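Side-chain contacts in UDP-N-acetylglucosamine 3-dehydrogenase (Acidithiobacillus ferrooxidans, PDB 7BVJ), which catalyses the NAD(+)-dependent oxidation of the glucosamine 3-position of UDP-N-acetylglucosamine to a ketone, a step in making the diamino sugar of lipid A: residues V61-I66 with E274-A279; E78-M81 with H86-I89; K91-D96 with A102-A107; E98-L103 with A292-L297; D167-L172 with M199-G204. One frame throughout, in Å; residues are numbered along the deposited sequence.

Contact 1 of 5, residues V61-I66 with E274-A279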
# COMPACT_ATOMS: atom_id res chain seq x y z
N VAL A 61 -22.90 9.34 5.16
CA VAL A 61 -22.24 8.19 4.53
C VAL A 61 -22.13 7.01 5.49
O VAL A 61 -22.20 7.16 6.71
CB VAL A 61 -20.82 8.49 4.02
CG1 VAL A 61 -20.82 9.61 3.01
CG2 VAL A 61 -19.90 8.79 5.20
N ASP A 62 -21.87 5.84 4.89
CA ASP A 62 -21.53 4.61 5.58
C ASP A 62 -20.03 4.31 5.54
O ASP A 62 -19.51 3.74 6.51
CB ASP A 62 -22.28 3.42 4.95
CG ASP A 62 -23.79 3.66 4.84
OD1 ASP A 62 -24.44 3.76 5.90
OD2 ASP A 62 -24.31 3.76 3.71
N ALA A 63 -19.33 4.66 4.46
CA ALA A 63 -17.89 4.43 4.42
C ALA A 63 -17.17 5.62 3.81
O ALA A 63 -17.72 6.35 2.98
CB ALA A 63 -17.53 3.16 3.61
N VAL A 64 -15.92 5.81 4.22
CA VAL A 64 -15.10 6.84 3.61
C VAL A 64 -13.72 6.29 3.29
O VAL A 64 -13.22 5.34 3.92
CB VAL A 64 -14.94 8.08 4.52
CG1 VAL A 64 -16.30 8.71 4.82
CG2 VAL A 64 -14.22 7.70 5.80
N SER A 65 -13.10 6.90 2.29
CA SER A 65 -11.65 6.88 2.16
C SER A 65 -11.05 8.11 2.84
O SER A 65 -11.57 9.22 2.71
CB SER A 65 -11.22 6.82 0.69
OG SER A 65 -11.34 5.49 0.18
N ILE A 66 -9.96 7.90 3.58
CA ILE A 66 -9.21 8.96 4.25
C ILE A 66 -7.88 9.09 3.53
O ILE A 66 -7.02 8.19 3.59
CB ILE A 66 -9.01 8.67 5.74
CG1 ILE A 66 -10.34 8.84 6.48
CG2 ILE A 66 -7.96 9.57 6.33
CD1 ILE A 66 -10.35 8.14 7.82
N GLU A 274 -13.57 -1.56 -4.33
CA GLU A 274 -14.63 -2.56 -4.38
C GLU A 274 -14.44 -3.61 -3.30
O GLU A 274 -15.42 -4.05 -2.67
CB GLU A 274 -14.72 -3.23 -5.75
CG GLU A 274 -15.91 -4.20 -5.79
CD GLU A 274 -16.06 -4.94 -7.10
OE1 GLU A 274 -15.70 -4.39 -8.16
OE2 GLU A 274 -16.55 -6.09 -7.07
N ASP A 275 -13.20 -4.00 -3.04
CA ASP A 275 -12.95 -4.97 -1.98
C ASP A 275 -13.36 -4.42 -0.62
O ASP A 275 -14.03 -5.11 0.17
CB ASP A 275 -11.48 -5.39 -2.01
CG ASP A 275 -11.16 -6.44 -1.00
OD1 ASP A 275 -11.01 -6.07 0.18
OD2 ASP A 275 -11.05 -7.64 -1.36
N PHE A 276 -12.98 -3.17 -0.32
CA PHE A 276 -13.37 -2.52 0.94
C PHE A 276 -14.90 -2.53 1.11
O PHE A 276 -15.43 -2.91 2.17
CB PHE A 276 -12.77 -1.10 0.94
CG PHE A 276 -13.29 -0.15 2.01
CD1 PHE A 276 -13.27 -0.48 3.36
CD2 PHE A 276 -13.74 1.12 1.65
CE1 PHE A 276 -13.72 0.43 4.33
CE2 PHE A 276 -14.21 2.02 2.61
CZ PHE A 276 -14.20 1.68 3.96
N LEU A 277 -15.62 -2.14 0.06
CA LEU A 277 -17.08 -2.05 0.17
C LEU A 277 -17.73 -3.44 0.26
O LEU A 277 -18.73 -3.63 0.98
CB LEU A 277 -17.64 -1.24 -1.00
CG LEU A 277 -17.20 0.22 -1.12
CD1 LEU A 277 -17.87 0.91 -2.32
CD2 LEU A 277 -17.48 0.97 0.17
N ASN A 278 -17.18 -4.42 -0.45
CA ASN A 278 -17.68 -5.79 -0.31
C ASN A 278 -17.43 -6.31 1.09
O ASN A 278 -18.27 -7.03 1.64
CB ASN A 278 -17.03 -6.70 -1.35
CG ASN A 278 -17.50 -6.41 -2.74
OD1 ASN A 278 -18.62 -5.92 -2.93
ND2 ASN A 278 -16.66 -6.68 -3.72
N ALA A 279 -16.30 -5.95 1.69
CA ALA A 279 -16.05 -6.40 3.05
C ALA A 279 -17.10 -5.86 4.01
O ALA A 279 -17.57 -6.58 4.90
CB ALA A 279 -14.65 -5.97 3.50
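Phe276 reaches across from helix 268-282 and brings the far end of its ring against strand 63-66. Ala63 CB touches the ring at two neighbouring carbons, lying 3.6 Å from Phe276 CE2 and 3.7 Å from Phe276 CZ, oblique to the phenyl. The same end of the ring meets backbone: Val64 O sits 3.7 Å from Phe276 CE2, a van der Waals contact with a carbonyl that probably accepts Leu88 N in the neighbouring strand. With CG anti to the backbone N (chi1 168°), the phenyl reaches from the helix to the strand, whose segment axes come within 10.2 Å. Strand 63-66 is an inner strand of the parallel sheet of the NAD-binding Rossmann fold, and the helix, which comes more than 200 residues later, covers one face of that sheet, its segment 274-279 running at 144° to the strand, nearer antiparallel. Leu277 supplies a second, lighter touch, its CD2 standing 4.1 Å from Ala63 CB, so the one methyl group of the alanine meets both a ring and a branched chain. Tyr22 of helix 13-25 packs on both Phe276 and Leu277, while His86 and Leu88 of the adjoining strand take up more of the phenylalanine.

Contact 2 of 5, residues E78-M81 with H86-I89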
# COMPACT_ATOMS: atom_id res chain seq x y z
N GLU A 78 -10.19 8.73 13.79
CA GLU A 78 -10.87 8.74 15.07
C GLU A 78 -12.24 9.39 14.94
O GLU A 78 -13.25 8.85 15.43
CB GLU A 78 -10.01 9.46 16.11
CG GLU A 78 -10.35 9.11 17.54
CD GLU A 78 -9.59 9.95 18.54
OE1 GLU A 78 -9.20 11.11 18.21
OE2 GLU A 78 -9.38 9.45 19.67
N VAL A 79 -12.31 10.56 14.29
CA VAL A 79 -13.61 11.22 14.14
C VAL A 79 -14.55 10.37 13.29
O VAL A 79 -15.75 10.24 13.58
CB VAL A 79 -13.45 12.64 13.57
CG1 VAL A 79 -14.83 13.28 13.33
CG2 VAL A 79 -12.63 13.53 14.51
N ALA A 80 -14.01 9.74 12.24
CA ALA A 80 -14.86 8.97 11.34
C ALA A 80 -15.41 7.73 12.02
O ALA A 80 -16.59 7.39 11.85
CB ALA A 80 -14.08 8.61 10.07
N MET A 81 -14.60 7.06 12.84
CA MET A 81 -15.09 5.88 13.54
C MET A 81 -16.00 6.22 14.70
O MET A 81 -16.84 5.40 15.07
CB MET A 81 -13.93 5.02 14.04
CG MET A 81 -13.23 4.24 12.94
SD MET A 81 -11.70 3.49 13.52
CE MET A 81 -11.16 2.73 12.02
N HIS A 86 -17.30 3.25 8.48
CA HIS A 86 -16.18 2.40 8.08
C HIS A 86 -15.12 3.22 7.33
O HIS A 86 -15.44 4.22 6.67
CB HIS A 86 -16.65 1.25 7.20
CG HIS A 86 -17.85 0.51 7.72
ND1 HIS A 86 -17.77 -0.52 8.63
CD2 HIS A 86 -19.16 0.62 7.40
CE1 HIS A 86 -18.99 -0.99 8.88
NE2 HIS A 86 -19.84 -0.32 8.13
N CYS A 87 -13.86 2.77 7.40
CA CYS A 87 -12.73 3.56 6.91
C CYS A 87 -11.76 2.75 6.06
O CYS A 87 -11.30 1.68 6.48
CB CYS A 87 -11.94 4.16 8.09
SG CYS A 87 -12.84 5.37 9.00
N LEU A 88 -11.46 3.26 4.88
CA LEU A 88 -10.28 2.86 4.11
C LEU A 88 -9.25 4.00 4.21
O LEU A 88 -9.47 5.10 3.69
CB LEU A 88 -10.67 2.55 2.65
CG LEU A 88 -9.58 2.50 1.57
CD1 LEU A 88 -8.52 1.45 1.92
CD2 LEU A 88 -10.17 2.24 0.20
N ILE A 89 -8.14 3.75 4.90
CA ILE A 89 -7.11 4.75 5.14
C ILE A 89 -5.98 4.54 4.13
O ILE A 89 -5.46 3.42 4.00
CB ILE A 89 -6.57 4.68 6.57
CG1 ILE A 89 -7.70 4.90 7.58
CG2 ILE A 89 -5.43 5.70 6.78
CD1 ILE A 89 -7.27 4.75 9.02
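Cys87 faces Ala80 and Met81 within a beta-alpha-beta crossover of the Rossmann fold, where strand 63-66 leads into helix 73-82 and the chain then returns as strand 86-90. At the start of the returning strand, His86 turns its side chain from the helix toward the other side of the sheet; there it packs on Phe276 and Ile280 of helix 268-282, and its ND1 accepts a hydrogen bond from the backbone N of Val113. Cys87 comes next and points at the helix. Its thiol carries the whole cross-contact: SG lies 3.6 Å from Ala80 CB, with the alanine methyl directed back at the strand. The sulfur is anti to the carbonyl carbon (chi1 -67°), which turns it to the helix, where it meets Ala80 and Met81 in directions about a right angle apart. Leu88 faces the other side, against Ile273 and Phe276, and Ile89 returns to the helix side to pack on Leu114 and Ile116 of the neighbouring strand. The contact is buried and apolar; Ala80 CA and Cys87 CA are 7.3 Å apart, while Met81 CA and His86 CA come within 6.6 Å. Met81 joins through the root of its extended side chain, its CG 4.1 Å from Cys87 SG.

Contact 3 of 5, residues K91-D96 with A102-A107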
# COMPACT_ATOMS: atom_id res chain seq x y z
N LYS A 91 -2.33 4.30 2.69
CA LYS A 91 -1.07 3.97 3.33
C LYS A 91 -0.16 5.20 3.36
O LYS A 91 -0.21 6.04 2.46
CB LYS A 91 -0.37 2.82 2.61
CG LYS A 91 0.07 3.16 1.19
CD LYS A 91 1.53 3.64 1.14
CE LYS A 91 1.86 4.15 -0.26
NZ LYS A 91 2.76 5.34 -0.27
N PRO A 92 0.68 5.33 4.40
CA PRO A 92 0.73 4.45 5.56
C PRO A 92 -0.34 4.75 6.60
O PRO A 92 -0.83 5.87 6.68
CB PRO A 92 2.13 4.71 6.12
CG PRO A 92 2.47 6.07 5.69
CD PRO A 92 1.79 6.30 4.37
N PHE A 93 -0.67 3.71 7.36
CA PHE A 93 -1.71 3.74 8.39
C PHE A 93 -1.63 5.00 9.26
O PHE A 93 -2.56 5.82 9.29
CB PHE A 93 -1.56 2.47 9.23
CG PHE A 93 -2.73 2.15 10.13
CD1 PHE A 93 -3.82 3.01 10.25
CD2 PHE A 93 -2.74 0.96 10.85
CE1 PHE A 93 -4.89 2.69 11.07
CE2 PHE A 93 -3.80 0.63 11.68
CZ PHE A 93 -4.88 1.50 11.80
N THR A 94 -0.52 5.15 9.98
CA THR A 94 -0.33 6.25 10.94
C THR A 94 1.16 6.59 11.01
O THR A 94 1.97 6.06 10.24
CB THR A 94 -0.85 5.88 12.34
OG1 THR A 94 -0.28 4.62 12.74
CG2 THR A 94 -2.36 5.79 12.38
N LEU A 95 1.52 7.45 11.96
CA LEU A 95 2.92 7.80 12.17
C LEU A 95 3.62 6.85 13.13
O LEU A 95 4.85 6.70 13.05
CB LEU A 95 3.05 9.22 12.73
CG LEU A 95 2.74 10.46 11.88
CD1 LEU A 95 3.22 11.70 12.63
CD2 LEU A 95 3.35 10.40 10.47
N ASP A 96 2.87 6.25 14.05
CA ASP A 96 3.45 5.34 15.03
C ASP A 96 2.45 4.25 15.35
O ASP A 96 1.27 4.34 15.02
CB ASP A 96 3.88 6.09 16.30
CG ASP A 96 2.73 6.85 16.94
OD1 ASP A 96 1.83 6.23 17.53
OD2 ASP A 96 2.76 8.10 16.87
N ALA A 102 -4.65 2.09 18.77
CA ALA A 102 -5.89 2.74 19.20
C ALA A 102 -6.99 2.62 18.14
O ALA A 102 -8.15 2.38 18.47
CB ALA A 102 -5.63 4.21 19.53
N LEU A 103 -6.64 2.82 16.87
CA LEU A 103 -7.69 2.77 15.86
C LEU A 103 -8.17 1.34 15.64
O LEU A 103 -9.37 1.11 15.42
CB LEU A 103 -7.22 3.40 14.55
CG LEU A 103 -6.97 4.92 14.58
CD1 LEU A 103 -6.24 5.39 13.34
CD2 LEU A 103 -8.27 5.71 14.73
N ILE A 104 -7.27 0.35 15.73
CA ILE A 104 -7.70 -1.05 15.68
C ILE A 104 -8.68 -1.34 16.82
O ILE A 104 -9.74 -1.93 16.60
CB ILE A 104 -6.48 -1.98 15.72
CG1 ILE A 104 -5.71 -1.93 14.39
CG2 ILE A 104 -6.89 -3.42 16.04
CD1 ILE A 104 -4.26 -2.31 14.51
N GLY A 105 -8.35 -0.89 18.03
CA GLY A 105 -9.26 -1.10 19.15
C GLY A 105 -10.61 -0.44 18.95
O GLY A 105 -11.66 -1.07 19.15
N MET A 106 -10.62 0.83 18.56
CA MET A 106 -11.88 1.53 18.35
C MET A 106 -12.70 0.88 17.24
O MET A 106 -13.94 0.82 17.33
CB MET A 106 -11.61 3.00 18.04
CG MET A 106 -12.85 3.90 18.08
SD MET A 106 -12.62 5.49 17.23
CE MET A 106 -10.88 5.74 17.52
N ALA A 107 -12.02 0.36 16.21
CA ALA A 107 -12.72 -0.31 15.12
C ALA A 107 -13.39 -1.58 15.61
O ALA A 107 -14.56 -1.84 15.30
CB ALA A 107 -11.74 -0.63 13.98
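Phe93 meets Leu103 and Ile104 where the loop after strand 86-90 of the Rossmann domain folds back onto helix 97-110, the helix it leads into. Leu103 CD1 approaches the phenyl obliquely, 3.8 Å from Phe93 CE1, as the two side chains slide past each other in opposite directions. Ile104 comes in differently: its chain crosses that of the phenylalanine at about a right angle, and its CD1 lies at the ring edge, 4.1 Å from Phe93 CE2. CG of Phe93 is anti to the backbone N (chi1 -166°), which carries the ring from the loop to the helix; Leu114 and Ile116 of the edge strand 114-117 pack on it too. Thr94 adds a methyl, its CG2 4.0 Å from Leu103 CD1, so one leucine branch touches both loop residues.

Polar bonds hold the loop itself, and Phe93 O also bonds to His73 ND1 of helix 73-82. Asp96 is the N-cap of helix 97-110, its OD1 accepting the backbone N of Glu99. Thr94 divides its two branches between the tasks: while CG2 faces the leucine, the hydroxyl donates forward, Thr94 OG1 lying 2.8 Å from Asp96 O and tilted 34° from that carbonyl's plane.

Contact 4 of 5, residues E98-L103 with A292-L297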
# COMPACT_ATOMS: atom_id res chain seq x y z
N GLU A 98 1.23 3.16 18.19
CA GLU A 98 0.25 3.39 19.25
C GLU A 98 -1.04 3.99 18.69
O GLU A 98 -2.14 3.62 19.13
CB GLU A 98 0.87 4.28 20.32
CG GLU A 98 0.15 4.27 21.65
CD GLU A 98 -0.86 5.41 21.77
OE1 GLU A 98 -2.07 5.15 21.55
OE2 GLU A 98 -0.44 6.56 22.06
N GLU A 99 -0.93 4.90 17.72
CA GLU A 99 -2.11 5.37 17.00
C GLU A 99 -2.80 4.21 16.29
O GLU A 99 -4.03 4.09 16.33
CB GLU A 99 -1.71 6.47 16.00
CG GLU A 99 -1.21 7.76 16.64
CD GLU A 99 -0.68 8.77 15.62
OE1 GLU A 99 -0.46 8.41 14.45
OE2 GLU A 99 -0.48 9.95 15.99
N ALA A 100 -2.01 3.34 15.65
CA ALA A 100 -2.57 2.19 14.95
C ALA A 100 -3.27 1.24 15.92
O ALA A 100 -4.36 0.74 15.63
CB ALA A 100 -1.47 1.47 14.17
N ASP A 101 -2.65 0.99 17.08
CA ASP A 101 -3.27 0.19 18.13
C ASP A 101 -4.61 0.77 18.54
O ASP A 101 -5.61 0.05 18.64
CB ASP A 101 -2.33 0.11 19.35
CG ASP A 101 -1.10 -0.78 19.11
OD1 ASP A 101 -1.16 -1.68 18.25
OD2 ASP A 101 -0.08 -0.57 19.80
N ALA A 102 -4.65 2.09 18.77
CA ALA A 102 -5.89 2.74 19.20
C ALA A 102 -6.99 2.62 18.14
O ALA A 102 -8.15 2.38 18.47
CB ALA A 102 -5.63 4.21 19.53
N LEU A 103 -6.64 2.82 16.87
CA LEU A 103 -7.69 2.77 15.86
C LEU A 103 -8.17 1.34 15.64
O LEU A 103 -9.37 1.11 15.42
CB LEU A 103 -7.22 3.40 14.55
CG LEU A 103 -6.97 4.92 14.58
CD1 LEU A 103 -6.24 5.39 13.34
CD2 LEU A 103 -8.27 5.71 14.73
N ALA A 292 -2.77 -5.83 9.67
CA ALA A 292 -1.70 -5.92 8.68
C ALA A 292 -1.03 -4.57 8.45
O ALA A 292 0.20 -4.49 8.28
CB ALA A 292 -2.27 -6.46 7.37
N GLY A 293 -1.83 -3.49 8.40
CA GLY A 293 -1.26 -2.17 8.23
C GLY A 293 -0.26 -1.85 9.33
O GLY A 293 0.85 -1.38 9.06
N ARG A 294 -0.62 -2.17 10.57
CA ARG A 294 0.26 -1.93 11.71
C ARG A 294 1.49 -2.83 11.66
O ARG A 294 2.59 -2.39 12.00
CB ARG A 294 -0.52 -2.13 13.02
CG ARG A 294 0.27 -1.82 14.28
CD ARG A 294 0.60 -3.07 15.09
NE ARG A 294 0.99 -2.75 16.46
CZ ARG A 294 2.23 -2.81 16.94
NH1 ARG A 294 3.23 -3.20 16.16
NH2 ARG A 294 2.47 -2.49 18.21
N ARG A 295 1.32 -4.10 11.26
CA ARG A 295 2.46 -5.00 11.08
C ARG A 295 3.51 -4.37 10.18
O ARG A 295 4.70 -4.26 10.54
CB ARG A 295 2.00 -6.34 10.49
CG ARG A 295 1.64 -7.42 11.51
CD ARG A 295 1.84 -8.86 10.97
NE ARG A 295 2.03 -8.87 9.52
CZ ARG A 295 1.05 -8.99 8.63
NH1 ARG A 295 -0.21 -9.14 9.04
NH2 ARG A 295 1.33 -8.96 7.33
N VAL A 296 3.10 -3.96 8.98
CA VAL A 296 4.08 -3.37 8.03
C VAL A 296 4.58 -2.03 8.57
O VAL A 296 5.71 -1.73 8.31
CB VAL A 296 3.62 -3.31 6.55
CG1 VAL A 296 2.41 -2.47 6.30
CG2 VAL A 296 4.76 -2.90 5.66
N LEU A 297 3.72 -1.26 9.25
CA LEU A 297 4.14 0.02 9.82
C LEU A 297 5.27 -0.16 10.83
O LEU A 297 6.24 0.62 10.83
CB LEU A 297 2.96 0.73 10.47
CG LEU A 297 3.31 2.03 11.21
CD1 LEU A 297 3.66 3.15 10.24
CD2 LEU A 297 2.21 2.47 12.16
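Ala100 and Arg294 mark the closest backbone approach, 6.0 Å between their CA atoms, of two helix segments that run antiparallel at 171° with axes 9.8 Å apart. It is a helix-to-helix pairing: helix 97-110 belongs to the Rossmann domain, and helix 290-312 is the long helix near the end of the chain. The approach is at a small residue, Ala100. Its CB rests against the aliphatic root of the arginine, 3.7 Å from Arg294 CG, and Leu297 CD2 is a looser neighbour at 4.3 Å from Ala100 CB. Farther in, Leu297 also packs on Thr94 and on Met159 of helix 157-173.

Toward solvent the contact turns ionic. Arg294 starts anti to its backbone nitrogen and then bends at chi2, which swings the guanidinium edge to Asp101, one residue on from the alanine. Thr97 and Ile104 also touch the arginine. The salt bridge uses NE, not the terminal nitrogens: Asp101 OD1 lies in the guanidinium plane, at its edge, and the carboxylate is turned 32° against that plane. The bond reaches OD1 on its syn side, somewhat out of the carboxylate plane, and is almost straight, with Arg294 NE 3.0 Å from Asp101 OD1 and an N-H...O angle of 173°.

Contact 5 of 5, residues D167-L172 with M199-G204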
# COMPACT_ATOMS: atom_id res chain seq x y z
N ASP A 167 5.52 -4.72 2.89
CA ASP A 167 4.21 -5.33 3.08
C ASP A 167 4.08 -6.62 2.28
O ASP A 167 3.57 -7.62 2.79
CB ASP A 167 3.12 -4.34 2.70
CG ASP A 167 1.73 -4.96 2.79
OD1 ASP A 167 1.38 -5.50 3.87
OD2 ASP A 167 1.00 -4.90 1.77
N LEU A 168 4.50 -6.59 1.01
CA LEU A 168 4.46 -7.78 0.17
C LEU A 168 5.24 -8.91 0.81
O LEU A 168 4.80 -10.06 0.82
CB LEU A 168 5.02 -7.46 -1.21
CG LEU A 168 4.12 -6.61 -2.11
CD1 LEU A 168 4.82 -6.23 -3.43
CD2 LEU A 168 2.78 -7.33 -2.34
N THR A 169 6.42 -8.59 1.35
CA THR A 169 7.23 -9.56 2.06
C THR A 169 6.46 -10.20 3.20
O THR A 169 6.37 -11.43 3.32
CB THR A 169 8.47 -8.86 2.59
OG1 THR A 169 9.31 -8.43 1.49
CG2 THR A 169 9.21 -9.78 3.55
N LEU A 170 5.89 -9.35 4.08
CA LEU A 170 5.18 -9.91 5.23
C LEU A 170 3.99 -10.75 4.78
O LEU A 170 3.67 -11.76 5.42
CB LEU A 170 4.73 -8.80 6.18
CG LEU A 170 5.88 -8.07 6.91
CD1 LEU A 170 5.38 -6.80 7.57
CD2 LEU A 170 6.56 -8.96 7.95
N LEU A 171 3.34 -10.38 3.67
CA LEU A 171 2.15 -11.10 3.24
C LEU A 171 2.50 -12.43 2.59
O LEU A 171 1.92 -13.47 2.93
CB LEU A 171 1.34 -10.23 2.26
CG LEU A 171 0.04 -10.83 1.75
CD1 LEU A 171 -1.00 -10.78 2.83
CD2 LEU A 171 -0.43 -10.10 0.51
N LEU A 172 3.43 -12.42 1.64
CA LEU A 172 3.82 -13.65 0.97
C LEU A 172 4.44 -14.65 1.93
O LEU A 172 4.25 -15.86 1.76
CB LEU A 172 4.80 -13.35 -0.16
CG LEU A 172 4.20 -12.42 -1.22
CD1 LEU A 172 5.19 -12.20 -2.34
CD2 LEU A 172 2.89 -13.00 -1.74
N MET A 199 16.36 -7.81 5.72
CA MET A 199 15.43 -8.20 6.76
C MET A 199 15.41 -9.72 6.84
O MET A 199 15.22 -10.39 5.82
CB MET A 199 14.02 -7.66 6.44
CG MET A 199 12.97 -7.91 7.52
SD MET A 199 11.37 -7.06 7.26
CE MET A 199 11.55 -5.59 8.27
N THR A 200 15.60 -10.25 8.03
CA THR A 200 15.47 -11.68 8.29
C THR A 200 14.21 -11.92 9.11
O THR A 200 14.06 -11.33 10.20
CB THR A 200 16.71 -12.21 9.01
OG1 THR A 200 17.88 -11.66 8.38
CG2 THR A 200 16.79 -13.73 8.92
N LEU A 201 13.32 -12.76 8.59
CA LEU A 201 12.06 -13.10 9.23
C LEU A 201 12.20 -14.38 10.04
O LEU A 201 13.20 -15.09 9.96
CB LEU A 201 10.95 -13.27 8.19
CG LEU A 201 10.74 -12.11 7.22
CD1 LEU A 201 9.56 -12.39 6.31
CD2 LEU A 201 10.51 -10.79 7.95
N ASN A 202 11.17 -14.68 10.84
CA ASN A 202 11.29 -15.78 11.80
C ASN A 202 11.06 -17.16 11.18
O ASN A 202 11.19 -18.15 11.90
CB ASN A 202 10.37 -15.55 13.02
CG ASN A 202 8.88 -15.64 12.71
OD1 ASN A 202 8.45 -15.65 11.55
ND2 ASN A 202 8.08 -15.71 13.78
N ASN A 203 10.78 -17.25 9.88
CA ASN A 203 10.79 -18.51 9.16
C ASN A 203 12.07 -18.71 8.38
O ASN A 203 12.14 -19.61 7.54
CB ASN A 203 9.59 -18.59 8.21
CG ASN A 203 9.72 -17.62 7.06
OD1 ASN A 203 10.47 -16.65 7.16
ND2 ASN A 203 9.01 -17.88 5.96
N GLY A 204 13.07 -17.85 8.60
CA GLY A 204 14.32 -17.84 7.85
C GLY A 204 14.32 -17.11 6.52
O GLY A 204 15.37 -17.06 5.88
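In the C-terminal domain, helix 157-173 lies against one face of the large mixed beta-sheet, and this contact joins the last turns of that helix to the end of strand 194-201. Leu201, the final residue of the strand, points at the helix and meets it with both its methyl branches. CD1 goes to the threonine, lying 3.8 Å from Thr169 CG2, and the two side chains pass at a slant. CD2 goes to the leucine next along the helix, a looser approach of 4.4 Å between Leu201 CD2 and Leu170 CD2.

Thr169 is oriented by its own helix. Its CG2 is anti to the backbone N and faces the strand, while OG1, on the other branch, bonds to the backbone O of Asp165 one turn earlier. The threonine therefore offers the sheet a methyl and keeps its hydroxyl occupied inside the helix. Leu170 also packs on Arg295 and Val296 of helix 290-312, so it lies where helix, sheet and the long late helix come together. Pro177, at the start of the edge strand 177-185, touches both Leu170 and Leu201 and helps enclose them.

Just past Leu201 the chain reverses in a type I beta turn, closed by the backbone bond from Gly204 N to Leu201 O at 3.1 Å; Gly204 takes a positive phi (84°), which suits a glycine. The turn leads into strand 206-215, making a beta-hairpin with helix 157-173 packed on one face, as expected of the alpha/beta C-terminal domain of the Gfo/Idh/MocA family.

Overall arrangement
Contacts 1 to 4 gather on or beside the Rossmann domain, and contact 5 lies in the C-terminal domain, its centre about 28 Å from those of contacts 1 and 2. Contacts 1 and 2 share the parallel sheet, through the neighbouring strands 63-66 and 86-90, with their centres about 10 Å apart. Contacts 3 and 4 both use helix 97-110 and are only about 4 Å apart at their centres. Along the chain, contacts 2 and 3 follow in series inside the loop closed by contact 1, whereas contacts 1 and 4 alternate their segments. Helices 268-282 and 290-312 thus return late to the nucleotide-binding domain, and helix 290-312 also touches contact 5, linking both domains.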